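Local atomic coordinates of hypothetical protein PA2201 (Pseudomonas aeruginosa, PDB entry 2FEF), a protein that is of unknown function but may be an immunity protein that neutralises a PoNe-type DNase toxin delivered by competing bacteria. Residues Asp41-Phe52 and Ala79-Ala90. Sequence-based numbering, arbitrary orientation. Where two conformers were deposited one is given.
Sequences DWRELIAALDRF and AAENASTLLLKA
Leu45, Leu49 and Leu86 interlock as knobs into holes where helix 35-54 packs against helix 66-93, an antiparallel pair in the all-helical N-terminal part of the chain. The axes of segments 41-52 and 79-90 approach to 9.7 Å, with 152° between their N-to-C directions. Leu45 fits among Asn82, Thr85, Leu86 and Lys89, and Leu49 repeats this one turn on, among Ala79, Asn82, Ala83 and Leu86, its CD2 lying 3.6 Å from Ala79 O. In return Leu86 enters the hole formed by Trp42, Leu45, Ile46 and Leu49. Leu86 turns its CG away from the backbone N (chi1 -163°), which lays CD1 over the face of the Trp42 six-membered ring, 3.6 Å from the centroid, a CH-pi contact; Ile46 CG1 also packs over the indole. A second CH-pi contact closes the other end, Ala79 CB standing 3.5 Å from the Phe52 ring centroid. One salt bridge lies at the Asp41 end: Lys89, bent at chi2 (-74°), passes CG by Leu45 CD1 and brings NZ to Asp41 OD2 at 3.2 Å, from above the carboxylate plane. The stronger partner of Asp41 lies on another chain: its OD1 forms a salt bridge with Arg43 of the third subunit. Around the pair, helix 12-20 covers Ile46 and Leu86 through Trp19, while helices 97-127 and 146-158 pack against helix 66-93.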
ATOM      1  N   ASP B  41      -0.791   6.721  11.181  1.00 24.69           N
ATOM      2  CA  ASP B  41      -1.883   5.784  10.921  1.00 25.33           C
ATOM      3  C   ASP B  41      -2.911   6.418   9.964  1.00 25.11           C
ATOM      4  O   ASP B  41      -3.385   5.774   9.040  1.00 25.09           O
ATOM      5  CB  ASP B  41      -2.624   5.419  12.213  1.00 26.39           C
ATOM      6  CG  ASP B  41      -1.819   4.525  13.141  1.00 30.42           C
ATOM      7  OD1 ASP B  41      -0.804   3.944  12.711  1.00 29.95           O
ATOM      8  OD2 ASP B  41      -2.241   4.410  14.317  1.00 32.84           O
ATOM      9  N   TRP B  42      -3.255   7.669  10.235  1.00 24.74           N
ATOM     10  CA  TRP B  42      -4.173   8.444   9.415  1.00 25.10           C
ATOM     11  C   TRP B  42      -3.685   8.499   7.974  1.00 24.98           C
ATOM     12  O   TRP B  42      -4.453   8.170   7.069  1.00 25.12           O
ATOM     13  CB  TRP B  42      -4.275   9.879   9.959  1.00 24.49           C
ATOM     14  CG  TRP B  42      -5.375  10.700   9.264  1.00 24.55           C
ATOM     15  CD1 TRP B  42      -5.201  11.674   8.328  1.00 25.45           C
ATOM     16  CD2 TRP B  42      -6.786  10.584   9.475  1.00 24.44           C
ATOM     17  NE1 TRP B  42      -6.420  12.176   7.939  1.00 25.12           N
ATOM     18  CE2 TRP B  42      -7.411  11.537   8.635  1.00 23.90           C
ATOM     19  CE3 TRP B  42      -7.579   9.771  10.298  1.00 24.15           C
ATOM     20  CZ2 TRP B  42      -8.807  11.698   8.580  1.00 25.76           C
ATOM     21  CZ3 TRP B  42      -8.967   9.924  10.251  1.00 26.70           C
ATOM     22  CH2 TRP B  42      -9.570  10.897   9.395  1.00 24.60           C
ATOM     23  N   ARG B  43      -2.428   8.921   7.767  1.00 25.16           N
ATOM     24  CA  ARG B  43      -1.831   9.001   6.433  1.00 26.37           C
ATOM     25  C   ARG B  43      -1.890   7.663   5.706  1.00 25.35           C
ATOM     26  O   ARG B  43      -2.193   7.611   4.520  1.00 24.54           O
ATOM     27  CB  ARG B  43      -0.356   9.436   6.482  1.00 26.03           C
ATOM     28  CG  ARG B  43      -0.101  10.906   6.838  1.00 27.99           C
ATOM     29  CD  ARG B  43       1.396  11.290   6.538  1.00 28.19           C
ATOM     30  NE  ARG B  43       1.684  11.068   5.126  1.00 30.19           N
ATOM     31  CZ  ARG B  43       1.699  12.011   4.181  1.00 31.13           C
ATOM     32  NH1 ARG B  43       1.542  13.302   4.477  1.00 29.74           N
ATOM     33  NH2 ARG B  43       1.908  11.659   2.932  1.00 29.31           N
ATOM     34  N   GLU B  44      -1.567   6.585   6.412  1.00 24.65           N
ATOM     35  CA  GLU B  44      -1.643   5.231   5.816  1.00 25.62           C
ATOM     36  C   GLU B  44      -3.030   4.863   5.313  1.00 24.88           C
ATOM     37  O   GLU B  44      -3.176   4.286   4.224  1.00 23.21           O
ATOM     38  CB  GLU B  44      -1.177   4.156   6.810  1.00 25.91           C
ATOM     39  CG  GLU B  44       0.317   4.158   7.072  1.00 29.32           C
ATOM     40  CD  GLU B  44       0.686   3.275   8.287  1.00 28.90           C
ATOM     41  OE1 GLU B  44      -0.229   2.727   8.972  1.00 37.43           O
ATOM     42  OE2 GLU B  44       1.872   3.181   8.584  1.00 34.89           O
ATOM     43  N   LEU B  45      -4.051   5.155   6.104  1.00 23.79           N
ATOM     44  CA  LEU B  45      -5.441   4.803   5.721  1.00 24.14           C
ATOM     45  C   LEU B  45      -5.902   5.665   4.566  1.00 24.29           C
ATOM     46  O   LEU B  45      -6.551   5.191   3.630  1.00 23.65           O
ATOM     47  CB  LEU B  45      -6.395   4.977   6.922  1.00 24.40           C
ATOM     48  CG  LEU B  45      -6.234   3.867   7.980  1.00 25.08           C
ATOM     49  CD1 LEU B  45      -6.780   4.394   9.319  1.00 24.08           C
ATOM     50  CD2 LEU B  45      -6.972   2.607   7.515  1.00 28.78           C
ATOM     51  N   ILE B  46      -5.560   6.941   4.627  1.00 23.88           N
ATOM     52  CA  ILE B  46      -5.903   7.857   3.536  1.00 23.98           C
ATOM     53  C   ILE B  46      -5.194   7.409   2.226  1.00 24.17           C
ATOM     54  O   ILE B  46      -5.815   7.402   1.152  1.00 23.49           O
ATOM     55  CB  ILE B  46      -5.500   9.277   3.908  1.00 23.80           C
ATOM     56  CG1 ILE B  46      -6.412   9.824   5.041  1.00 25.43           C
ATOM     57  CG2 ILE B  46      -5.554  10.203   2.665  1.00 24.10           C
ATOM     58  CD1 ILE B  46      -7.801  10.308   4.573  1.00 28.94           C
ATOM     59  N   ALA B  47      -3.906   7.077   2.319  1.00 23.16           N
ATOM     60  CA  ALA B  47      -3.137   6.565   1.152  1.00 23.88           C
ATOM     61  C   ALA B  47      -3.740   5.275   0.584  1.00 23.59           C
ATOM     62  O   ALA B  47      -3.811   5.113  -0.632  1.00 25.06           O
ATOM     63  CB  ALA B  47      -1.645   6.359   1.499  1.00 24.08           C
ATOM     64  N   ALA B  48      -4.192   4.377   1.450  1.00 24.10           N
ATOM     65  CA  ALA B  48      -4.838   3.117   1.011  1.00 25.03           C
ATOM     66  C   ALA B  48      -6.151   3.408   0.244  1.00 24.12           C
ATOM     67  O   ALA B  48      -6.448   2.823  -0.791  1.00 22.84           O
ATOM     68  CB  ALA B  48      -5.119   2.222   2.239  1.00 25.18           C
ATOM     69  N   LEU B  49      -6.955   4.299   0.786  1.00 23.64           N
ATOM     70  CA  LEU B  49      -8.223   4.666   0.157  1.00 23.28           C
ATOM     71  C   LEU B  49      -7.969   5.483  -1.086  1.00 22.99           C
ATOM     72  O   LEU B  49      -8.701   5.363  -2.059  1.00 23.42           O
ATOM     73  CB  LEU B  49      -9.106   5.461   1.146  1.00 24.16           C
ATOM     74  CG  LEU B  49      -9.686   4.635   2.300  1.00 26.30           C
ATOM     75  CD1 LEU B  49     -10.118   5.516   3.441  1.00 26.61           C
ATOM     76  CD2 LEU B  49     -10.867   3.819   1.815  1.00 27.29           C
ATOM     77  N   ASP B  50      -6.921   6.317  -1.087  1.00 23.06           N
ATOM     78  CA  ASP B  50      -6.615   7.072  -2.302  1.00 24.14           C
ATOM     79  C   ASP B  50      -6.188   6.114  -3.441  1.00 23.24           C
ATOM     80  O   ASP B  50      -6.623   6.248  -4.605  1.00 21.91           O
ATOM     81  CB  ASP B  50      -5.518   8.112  -2.040  1.00 23.30           C
ATOM     82  CG  ASP B  50      -5.440   9.152  -3.134  1.00 27.09           C
ATOM     83  OD1 ASP B  50      -5.080   8.810  -4.282  1.00 24.51           O
ATOM     84  OD2 ASP B  50      -5.694  10.330  -2.834  1.00 28.78           O
ATOM     85  N   ARG B  51      -5.352   5.143  -3.095  1.00 22.50           N
ATOM     86  CA  ARG B  51      -4.886   4.104  -4.030  0.50 22.90           C
ATOM     87  C   ARG B  51      -6.074   3.351  -4.624  1.00 22.65           C
ATOM     88  O   ARG B  51      -6.191   3.138  -5.847  1.00 22.11           O
ATOM     89  CB  ARG B  51      -3.948   3.137  -3.254  0.50 23.22           C
ATOM     90  CG  ARG B  51      -3.401   1.935  -4.050  0.50 24.83           C
ATOM     91  CD  ARG B  51      -1.962   1.587  -3.633  0.50 28.06           C
ATOM     92  NE  ARG B  51      -1.239   2.806  -3.256  0.50 32.23           N
ATOM     93  CZ  ARG B  51      -0.576   3.600  -4.100  0.50 30.11           C
ATOM     94  NH1 ARG B  51      -0.481   3.293  -5.377  0.50 25.52           N
ATOM     95  NH2 ARG B  51       0.016   4.695  -3.645  0.50 31.76           N
ATOM     96  N   PHE B  52      -6.967   2.926  -3.732  1.00 22.67           N
ATOM     97  CA  PHE B  52      -8.213   2.267  -4.138  1.00 23.15           C
ATOM     98  C   PHE B  52      -9.039   3.139  -5.109  1.00 22.98           C
ATOM     99  O   PHE B  52      -9.512   2.663  -6.148  1.00 23.14           O
ATOM    100  CB  PHE B  52      -9.076   1.936  -2.908  1.00 24.52           C
ATOM    101  CG  PHE B  52     -10.442   1.354  -3.264  1.00 25.69           C
ATOM    102  CD1 PHE B  52     -10.534   0.119  -3.926  1.00 27.82           C
ATOM    103  CD2 PHE B  52     -11.607   2.041  -2.935  1.00 26.64           C
ATOM    104  CE1 PHE B  52     -11.793  -0.420  -4.244  1.00 26.47           C
ATOM    105  CE2 PHE B  52     -12.857   1.505  -3.224  1.00 24.10           C
ATOM    106  CZ  PHE B  52     -12.958   0.290  -3.890  1.00 25.60           C
ATOM    107  N   ALA B  79     -11.682  -1.970   1.034  1.00 23.91           N
ATOM    108  CA  ALA B  79     -11.793  -0.518   1.140  1.00 24.07           C
ATOM    109  C   ALA B  79     -12.829  -0.069   2.175  1.00 23.84           C
ATOM    110  O   ALA B  79     -12.612   0.913   2.901  1.00 21.70           O
ATOM    111  CB  ALA B  79     -12.164   0.080  -0.234  1.00 24.41           C
ATOM    112  N   ALA B  80     -13.982  -0.753   2.190  1.00 24.21           N
ATOM    113  CA  ALA B  80     -15.028  -0.467   3.196  1.00 23.48           C
ATOM    114  C   ALA B  80     -14.475  -0.649   4.614  1.00 23.79           C
ATOM    115  O   ALA B  80     -14.744   0.167   5.509  1.00 24.25           O
ATOM    116  CB  ALA B  80     -16.246  -1.387   2.955  1.00 23.20           C
ATOM    117  N   GLU B  81     -13.687  -1.698   4.834  1.00 24.29           N
ATOM    118  CA  GLU B  81     -13.020  -1.868   6.158  1.00 25.69           C
ATOM    119  C   GLU B  81     -12.074  -0.715   6.472  1.00 24.35           C
ATOM    120  O   GLU B  81     -12.009  -0.242   7.588  1.00 23.33           O
ATOM    121  CB  GLU B  81     -12.223  -3.198   6.225  1.00 24.98           C
ATOM    122  CG  GLU B  81     -13.077  -4.476   6.152  1.00 27.37           C
ATOM    123  CD  GLU B  81     -12.287  -5.767   6.482  1.00 29.71           C
ATOM    124  OE1 GLU B  81     -11.147  -5.705   6.993  1.00 33.47           O
ATOM    125  OE2 GLU B  81     -12.831  -6.853   6.200  1.00 36.19           O
ATOM    126  N   ASN B  82     -11.304  -0.286   5.477  1.00 24.96           N
ATOM    127  CA  ASN B  82     -10.374   0.831   5.685  1.00 25.11           C
ATOM    128  C   ASN B  82     -11.103   2.120   6.024  1.00 24.07           C
ATOM    129  O   ASN B  82     -10.613   2.948   6.830  1.00 23.84           O
ATOM    130  CB  ASN B  82      -9.517   1.054   4.418  1.00 24.80           C
ATOM    131  CG  ASN B  82      -8.566  -0.114   4.104  1.00 26.33           C
ATOM    132  OD1 ASN B  82      -8.241  -0.983   4.955  1.00 26.49           O
ATOM    133  ND2 ASN B  82      -8.115  -0.139   2.855  1.00 24.05           N
ATOM    134  N   ALA B  83     -12.268   2.321   5.403  1.00 24.21           N
ATOM    135  CA  ALA B  83     -13.100   3.481   5.762  1.00 25.01           C
ATOM    136  C   ALA B  83     -13.643   3.349   7.178  1.00 24.58           C
ATOM    137  O   ALA B  83     -13.714   4.339   7.893  1.00 25.04           O
ATOM    138  CB  ALA B  83     -14.265   3.704   4.754  1.00 24.57           C
ATOM    139  N   SER B  84     -14.038   2.154   7.590  1.00 24.60           N
ATOM    140  CA  SER B  84     -14.407   1.946   9.016  1.00 25.63           C
ATOM    141  C   SER B  84     -13.238   2.269   9.994  1.00 24.57           C
ATOM    142  O   SER B  84     -13.467   2.830  11.054  1.00 24.45           O
ATOM    143  CB  SER B  84     -14.897   0.503   9.241  1.00 25.79           C
ATOM    144  OG  SER B  84     -16.228   0.367   8.740  1.00 27.39           O
ATOM    145  N   THR B  85     -12.017   1.859   9.641  1.00 25.49           N
ATOM    146  CA  THR B  85     -10.834   2.142  10.480  1.00 25.18           C
ATOM    147  C   THR B  85     -10.558   3.625  10.473  1.00 24.93           C
ATOM    148  O   THR B  85     -10.292   4.204  11.506  1.00 24.14           O
ATOM    149  CB  THR B  85      -9.613   1.297  10.063  1.00 25.67           C
ATOM    150  OG1 THR B  85     -10.028  -0.070   9.934  1.00 24.59           O
ATOM    151  CG2 THR B  85      -8.521   1.399  11.100  1.00 26.21           C
ATOM    152  N   LEU B  86     -10.700   4.267   9.323  1.00 24.52           N
ATOM    153  CA  LEU B  86     -10.553   5.727   9.277  1.00 24.60           C
ATOM    154  C   LEU B  86     -11.522   6.386  10.246  1.00 24.71           C
ATOM    155  O   LEU B  86     -11.146   7.299  10.993  1.00 23.91           O
ATOM    156  CB  LEU B  86     -10.799   6.247   7.844  1.00 24.68           C
ATOM    157  CG  LEU B  86     -10.271   7.678   7.644  1.00 25.94           C
ATOM    158  CD1 LEU B  86      -8.759   7.743   7.512  1.00 22.30           C
ATOM    159  CD2 LEU B  86     -10.940   8.330   6.404  1.00 28.09           C
ATOM    160  N   LEU B  87     -12.782   5.927  10.235  1.00 23.88           N
ATOM    161  CA  LEU B  87     -13.792   6.505  11.144  1.00 24.14           C
ATOM    162  C   LEU B  87     -13.344   6.334  12.603  1.00 23.37           C
ATOM    163  O   LEU B  87     -13.350   7.283  13.378  1.00 24.82           O
ATOM    164  CB  LEU B  87     -15.172   5.854  10.899  1.00 23.56           C
ATOM    165  CG  LEU B  87     -16.301   6.372  11.829  1.00 24.91           C
ATOM    166  CD1 LEU B  87     -16.422   7.847  11.780  1.00 27.80           C
ATOM    167  CD2 LEU B  87     -17.604   5.709  11.396  1.00 24.70           C
ATOM    168  N   LEU B  88     -12.933   5.126  12.954  1.00 23.93           N
ATOM    169  CA  LEU B  88     -12.430   4.855  14.292  1.00 24.60           C
ATOM    170  C   LEU B  88     -11.268   5.777  14.679  1.00 24.18           C
ATOM    171  O   LEU B  88     -11.279   6.377  15.750  1.00 23.85           O
ATOM    172  CB  LEU B  88     -12.048   3.359  14.409  1.00 23.97           C
ATOM    173  CG  LEU B  88     -11.483   2.991  15.785  1.00 24.25           C
ATOM    174  CD1 LEU B  88     -12.534   3.192  16.904  1.00 22.60           C
ATOM    175  CD2 LEU B  88     -10.941   1.579  15.745  1.00 24.75           C
ATOM    176  N   LYS B  89     -10.262   5.901  13.816  1.00 24.02           N
ATOM    177  CA  LYS B  89      -9.158   6.806  14.106  1.00 24.08           C
ATOM    178  C   LYS B  89      -9.635   8.253  14.317  1.00 24.77           C
ATOM    179  O   LYS B  89      -9.112   8.988  15.168  1.00 24.71           O
ATOM    180  CB  LYS B  89      -8.169   6.745  12.946  1.00 24.71           C
ATOM    181  CG  LYS B  89      -7.496   5.377  12.857  1.00 25.38           C
ATOM    182  CD  LYS B  89      -6.447   5.211  13.969  1.00 29.13           C
ATOM    183  CE  LYS B  89      -6.091   3.740  14.116  1.00 32.18           C
ATOM    184  NZ  LYS B  89      -5.139   3.601  15.268  1.00 35.96           N
ATOM    185  N   ALA B  90     -10.621   8.676  13.522  1.00 24.03           N
ATOM    186  CA  ALA B  90     -11.151  10.034  13.649  1.00 25.19           C
ATOM    187  C   ALA B  90     -11.873  10.234  15.015  1.00 24.59           C
ATOM    188  O   ALA B  90     -11.773  11.290  15.633  1.00 25.73           O
ATOM    189  CB  ALA B  90     -12.099  10.305  12.491  1.00 24.15           C
TER
HETATM  190  O   HOH W   1      -8.407   0.245   0.130  1.00 35.15           O